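Phenol hydroxylase component phL (Pseudomonas stutzeri, PDB 3U52) probably serves as a subunit of a multicomponent bacterial phenol hydroxylase, an enzyme that adds oxygen to the aromatic ring of phenol. Local coordinates at residues G132-A144 with T205-N219. Residues are numbered along the deposited sequence; the frame is centred on the assembly and turned at random.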
loop_
_atom_site.group_PDB
_atom_site.type_symbol
_atom_site.label_atom_id
_atom_site.label_comp_id
_atom_site.label_asym_id
_atom_site.label_seq_id
_atom_site.Cartn_x
_atom_site.Cartn_y
_atom_site.Cartn_z
ATOM N N GLY D 132 -17.784 1.704 32.750
ATOM C CA GLY D 132 -19.134 1.103 32.673
ATOM C C GLY D 132 -19.633 0.970 31.240
ATOM O O GLY D 132 -20.141 -0.101 30.858
ATOM N N ALA D 133 -19.497 2.046 30.444
ATOM C CA ALA D 133 -19.962 2.065 29.034
ATOM C C ALA D 133 -19.132 1.139 28.135
ATOM O O ALA D 133 -19.677 0.491 27.256
ATOM C CB ALA D 133 -19.938 3.481 28.460
ATOM N N ASN D 134 -17.821 1.084 28.349
ATOM C CA ASN D 134 -17.014 0.031 27.719
ATOM C C ASN D 134 -17.590 -1.366 28.026
ATOM O O ASN D 134 -17.803 -2.165 27.115
ATOM C CB ASN D 134 -15.533 0.147 28.147
ATOM C CG ASN D 134 -14.717 -1.078 27.838
ATOM O OD1 ASN D 134 -14.437 -1.878 28.733
ATOM N ND2 ASN D 134 -14.298 -1.233 26.568
ATOM N N MET D 135 -17.860 -1.655 29.304
ATOM C CA MET D 135 -18.328 -2.996 29.685
ATOM C C MET D 135 -19.719 -3.304 29.085
ATOM O O MET D 135 -19.965 -4.427 28.581
ATOM C CB MET D 135 -18.320 -3.179 31.204
ATOM C CG MET D 135 -16.937 -3.055 31.848
ATOM S SD MET D 135 -17.149 -3.196 33.618
ATOM C CE MET D 135 -17.615 -4.942 33.717
ATOM N N ASN D 136 -20.609 -2.308 29.097
ATOM C CA ASN D 136 -21.970 -2.496 28.541
ATOM C C ASN D 136 -21.983 -2.747 27.046
ATOM O O ASN D 136 -22.740 -3.568 26.549
ATOM C CB ASN D 136 -22.850 -1.301 28.871
ATOM C CG ASN D 136 -23.164 -1.206 30.350
ATOM O OD1 ASN D 136 -23.450 -0.123 30.888
ATOM N ND2 ASN D 136 -23.085 -2.342 31.022
ATOM N N ASN D 137 -21.095 -2.055 26.330
ATOM C CA ASN D 137 -20.970 -2.261 24.892
ATOM C C ASN D 137 -20.260 -3.537 24.517
ATOM O O ASN D 137 -20.595 -4.097 23.475
ATOM C CB ASN D 137 -20.307 -1.012 24.241
ATOM C CG ASN D 137 -21.281 0.171 24.187
ATOM O OD1 ASN D 137 -21.093 1.243 24.838
ATOM N ND2 ASN D 137 -22.326 -0.014 23.413
ATOM N N ALA D 138 -19.275 -3.998 25.312
ATOM C CA ALA D 138 -18.772 -5.359 25.144
ATOM C C ALA D 138 -19.856 -6.411 25.300
ATOM O O ALA D 138 -19.909 -7.382 24.516
ATOM C CB ALA D 138 -17.603 -5.677 26.101
ATOM N N LYS D 139 -20.674 -6.264 26.336
ATOM C CA LYS D 139 -21.880 -7.137 26.484
ATOM C C LYS D 139 -22.775 -7.156 25.220
ATOM O O LYS D 139 -23.112 -8.230 24.712
ATOM C CB LYS D 139 -22.644 -6.795 27.777
ATOM C CG LYS D 139 -23.777 -7.768 28.234
ATOM C CD LYS D 139 -25.123 -7.151 27.875
ATOM C CE LYS D 139 -26.364 -7.644 28.700
ATOM N NZ LYS D 139 -26.497 -9.094 28.724
ATOM N N ILE D 140 -23.135 -5.988 24.694
ATOM C CA ILE D 140 -24.006 -5.943 23.506
ATOM C C ILE D 140 -23.292 -6.596 22.338
ATOM O O ILE D 140 -23.892 -7.399 21.613
ATOM C CB ILE D 140 -24.485 -4.472 23.198
ATOM C CG1 ILE D 140 -25.250 -3.912 24.378
ATOM C CG2 ILE D 140 -25.305 -4.340 21.918
ATOM C CD1 ILE D 140 -25.067 -2.395 24.538
ATOM N N ALA D 141 -21.999 -6.305 22.150
ATOM C CA ALA D 141 -21.304 -6.822 20.976
ATOM C C ALA D 141 -21.327 -8.383 20.996
ATOM O O ALA D 141 -21.361 -9.059 19.931
ATOM C CB ALA D 141 -19.893 -6.239 20.852
ATOM N N GLY D 142 -21.332 -8.945 22.196
ATOM C CA GLY D 142 -21.384 -10.382 22.367
ATOM C C GLY D 142 -22.788 -10.961 22.217
ATOM O O GLY D 142 -22.918 -12.157 21.939
ATOM N N ASP D 143 -23.823 -10.144 22.440
ATOM C CA ASP D 143 -25.246 -10.612 22.448
ATOM C C ASP D 143 -26.065 -10.349 21.194
ATOM O O ASP D 143 -26.970 -11.130 20.901
ATOM C CB ASP D 143 -26.028 -10.010 23.625
ATOM C CG ASP D 143 -25.687 -10.679 24.959
ATOM O OD1 ASP D 143 -24.877 -11.608 24.974
ATOM O OD2 ASP D 143 -26.251 -10.280 25.986
ATOM N N ALA D 144 -25.756 -9.250 20.491
ATOM C CA ALA D 144 -26.458 -8.870 19.278
ATOM C C ALA D 144 -26.142 -9.870 18.155
ATOM O O ALA D 144 -25.000 -10.291 18.031
ATOM C CB ALA D 144 -26.018 -7.436 18.843
ATOM N N THR D 205 -26.964 -0.481 35.577
ATOM C CA THR D 205 -26.861 -0.864 34.163
ATOM C C THR D 205 -26.100 -2.176 33.911
ATOM O O THR D 205 -26.428 -2.918 32.975
ATOM C CB THR D 205 -26.273 0.256 33.293
ATOM O OG1 THR D 205 -24.833 0.331 33.475
ATOM C CG2 THR D 205 -26.945 1.590 33.608
ATOM N N LEU D 206 -25.113 -2.461 34.753
ATOM C CA LEU D 206 -24.222 -3.589 34.566
ATOM C C LEU D 206 -24.928 -4.928 34.802
ATOM O O LEU D 206 -24.391 -6.004 34.557
ATOM C CB LEU D 206 -23.004 -3.424 35.475
ATOM C CG LEU D 206 -21.977 -2.319 35.115
ATOM C CD1 LEU D 206 -20.850 -2.277 36.127
ATOM C CD2 LEU D 206 -21.342 -2.587 33.740
ATOM N N VAL D 207 -26.159 -4.851 35.281
ATOM C CA VAL D 207 -26.907 -6.024 35.656
ATOM C C VAL D 207 -28.112 -6.195 34.686
ATOM O O VAL D 207 -28.834 -7.180 34.733
ATOM C CB VAL D 207 -27.205 -5.796 37.179
ATOM C CG1 VAL D 207 -28.624 -5.762 37.494
ATOM C CG2 VAL D 207 -26.275 -6.654 38.058
ATOM N N VAL D 208 -28.286 -5.265 33.763
ATOM C CA VAL D 208 -29.368 -5.347 32.753
ATOM C C VAL D 208 -29.116 -6.556 31.844
ATOM O O VAL D 208 -28.004 -6.751 31.364
ATOM C CB VAL D 208 -29.477 -4.008 31.925
ATOM C CG1 VAL D 208 -30.409 -4.149 30.662
ATOM C CG2 VAL D 208 -29.942 -2.884 32.804
ATOM N N ASP D 209 -30.147 -7.369 31.613
ATOM C CA ASP D 209 -30.065 -8.561 30.745
ATOM C C ASP D 209 -30.341 -8.290 29.264
ATOM O O ASP D 209 -29.727 -8.911 28.388
ATOM C CB ASP D 209 -31.114 -9.626 31.168
ATOM C CG ASP D 209 -30.750 -10.366 32.463
ATOM O OD1 ASP D 209 -29.542 -10.638 32.709
ATOM O OD2 ASP D 209 -31.696 -10.683 33.227
ATOM N N ASP D 210 -31.333 -7.468 28.977
ATOM C CA ASP D 210 -31.814 -7.239 27.609
ATOM C C ASP D 210 -30.835 -6.308 26.914
ATOM O O ASP D 210 -30.644 -5.157 27.373
ATOM C CB ASP D 210 -33.208 -6.576 27.639
ATOM C CG ASP D 210 -33.850 -6.500 26.263
ATOM O OD1 ASP D 210 -33.210 -5.971 25.328
ATOM O OD2 ASP D 210 -34.999 -6.992 26.083
ATOM N N TRP D 211 -30.226 -6.758 25.816
ATOM C CA TRP D 211 -29.132 -5.944 25.261
ATOM C C TRP D 211 -29.655 -4.665 24.604
ATOM O O TRP D 211 -28.988 -3.605 24.626
ATOM C CB TRP D 211 -28.224 -6.753 24.342
ATOM C CG TRP D 211 -28.829 -7.249 23.043
ATOM C CD1 TRP D 211 -29.300 -8.503 22.800
ATOM C CD2 TRP D 211 -28.994 -6.514 21.814
ATOM N NE1 TRP D 211 -29.768 -8.598 21.504
ATOM C CE2 TRP D 211 -29.595 -7.395 20.874
ATOM C CE3 TRP D 211 -28.700 -5.208 21.417
ATOM C CZ2 TRP D 211 -29.859 -7.025 19.529
ATOM C CZ3 TRP D 211 -28.981 -4.827 20.074
ATOM C CH2 TRP D 211 -29.575 -5.734 19.168
ATOM N N PHE D 212 -30.828 -4.725 23.997
ATOM C CA PHE D 212 -31.355 -3.484 23.434
ATOM C C PHE D 212 -31.772 -2.469 24.502
ATOM O O PHE D 212 -31.469 -1.279 24.377
ATOM C CB PHE D 212 -32.452 -3.664 22.382
ATOM C CG PHE D 212 -32.528 -2.487 21.446
ATOM C CD1 PHE D 212 -31.805 -2.500 20.257
ATOM C CD2 PHE D 212 -33.239 -1.313 21.804
ATOM C CE1 PHE D 212 -31.827 -1.382 19.379
ATOM C CE2 PHE D 212 -33.263 -0.187 20.959
ATOM C CZ PHE D 212 -32.569 -0.229 19.718
ATOM N N GLU D 213 -32.393 -2.960 25.580
ATOM C CA GLU D 213 -32.628 -2.110 26.752
ATOM C C GLU D 213 -31.295 -1.462 27.147
ATOM O O GLU D 213 -31.220 -0.253 27.341
ATOM C CB GLU D 213 -33.209 -2.910 27.935
ATOM C CG GLU D 213 -33.614 -2.016 29.126
ATOM C CD GLU D 213 -34.077 -2.789 30.355
ATOM O OE1 GLU D 213 -34.270 -2.114 31.403
ATOM O OE2 GLU D 213 -34.270 -4.029 30.283
ATOM N N LEU D 214 -30.237 -2.279 27.228
ATOM C CA LEU D 214 -28.913 -1.780 27.581
ATOM C C LEU D 214 -28.353 -0.732 26.608
ATOM O O LEU D 214 -27.842 0.303 27.059
ATOM C CB LEU D 214 -27.909 -2.932 27.743
ATOM C CG LEU D 214 -26.607 -2.596 28.457
ATOM C CD1 LEU D 214 -26.759 -1.865 29.770
ATOM C CD2 LEU D 214 -25.810 -3.867 28.618
ATOM N N THR D 215 -28.432 -0.979 25.294
ATOM C CA THR D 215 -27.901 0.034 24.353
ATOM C C THR D 215 -28.658 1.375 24.453
ATOM O O THR D 215 -28.048 2.459 24.415
ATOM C CB THR D 215 -27.785 -0.487 22.885
ATOM O OG1 THR D 215 -26.913 0.384 22.168
ATOM C CG2 THR D 215 -29.094 -0.472 22.154
ATOM N N LEU D 216 -29.981 1.289 24.571
ATOM C CA LEU D 216 -30.858 2.437 24.767
ATOM C C LEU D 216 -30.449 3.249 25.986
ATOM O O LEU D 216 -30.314 4.456 25.907
ATOM C CB LEU D 216 -32.315 1.957 24.942
ATOM C CG LEU D 216 -33.389 2.985 25.384
ATOM C CD1 LEU D 216 -33.572 4.043 24.329
ATOM C CD2 LEU D 216 -34.684 2.277 25.568
ATOM N N VAL D 217 -30.285 2.591 27.124
ATOM C CA VAL D 217 -29.989 3.289 28.385
ATOM C C VAL D 217 -28.609 3.913 28.344
ATOM O O VAL D 217 -28.435 5.110 28.673
ATOM C CB VAL D 217 -30.064 2.318 29.586
ATOM C CG1 VAL D 217 -29.666 3.037 30.871
ATOM C CG2 VAL D 217 -31.485 1.733 29.686
ATOM N N GLN D 218 -27.625 3.094 27.979
ATOM C CA GLN D 218 -26.238 3.535 27.862
ATOM C C GLN D 218 -25.982 4.548 26.709
ATOM O O GLN D 218 -25.474 5.662 26.922
ATOM C CB GLN D 218 -25.299 2.330 27.678
ATOM C CG GLN D 218 -23.801 2.731 27.600
ATOM C CD GLN D 218 -23.322 3.379 28.934
ATOM O OE1 GLN D 218 -23.022 2.669 29.848
ATOM N NE2 GLN D 218 -23.203 4.706 28.996
ATOM N N ASN D 219 -26.319 4.137 25.499
ATOM C CA ASN D 219 -25.869 4.836 24.304
ATOM C C ASN D 219 -26.768 5.988 23.874
ATOM O O ASN D 219 -26.309 6.844 23.128
ATOM C CB ASN D 219 -25.594 3.839 23.144
ATOM C CG ASN D 219 -24.451 2.841 23.471
ATOM O OD1 ASN D 219 -24.595 1.628 23.283
ATOM N ND2 ASN D 219 -23.336 3.344 23.996
HETATM O O HOH W 1 -29.793 -10.999 20.248
HETATM O O HOH W 2 -28.961 -9.724 25.759
#
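Two roughly antiparallel helices of a mainly helical hydroxylase subunit pack here, the end of helix 126-143 against the start of helix 211-240, where Asn137 and Asn219 join their amides and Ile140 packs on Trp211. The helix axes approach to 9.7 Å with 146° between their directions. The two asparagines reach out from opposite sides and lie nearly coplanar, a pair of hydrogen bonds that suits primary amides, each having a donor beside an acceptor. Asn137 ND2 gives to Asn219 OD1 at 2.8 Å, and Asn219 ND2 returns a nearly straight bond to Asn137 OD1 at 3.2 Å, both on lone pairs. Asn219 OD1 also accepts from Thr215 OG1, which is also hydrogen-bonded to His153 NE2, so this buried oxygen is gripped twice.

Branched Ile140 fills a hole among Trp211, Leu214, Thr215 and Asn219. Its CG2 leans obliquely on Trp211 CE3 at 3.5 Å, while CD1 reaches Thr215 CB. Gln218 sits among Gly132, Ala133, Asn136 and Asn137, its CD 3.4 Å from Ala133 CB. Beyond the helix end, small Ala144 sits over one face of the indole, its CB 3.9 Å from the centroid of the six-membered ring of Trp211 in a CH-pi contact; Trp211 CG lies between the backbone N and the carbonyl carbon (chi1 67°), bringing the ring under Ala144. Water links Trp211 NE1 to Asp143 O. Lys139, bent at chi2, lays CD on Leu214 CD2; its NZ gives a weak hydrogen bond to Asp209 O at 3.3 Å and a salt bridge to Asp143 OD2, one turn along its own helix. Ile140 and Gln218 thus interlock the pair as knobs into holes, the packing of roughly antiparallel helices in a helical bundle.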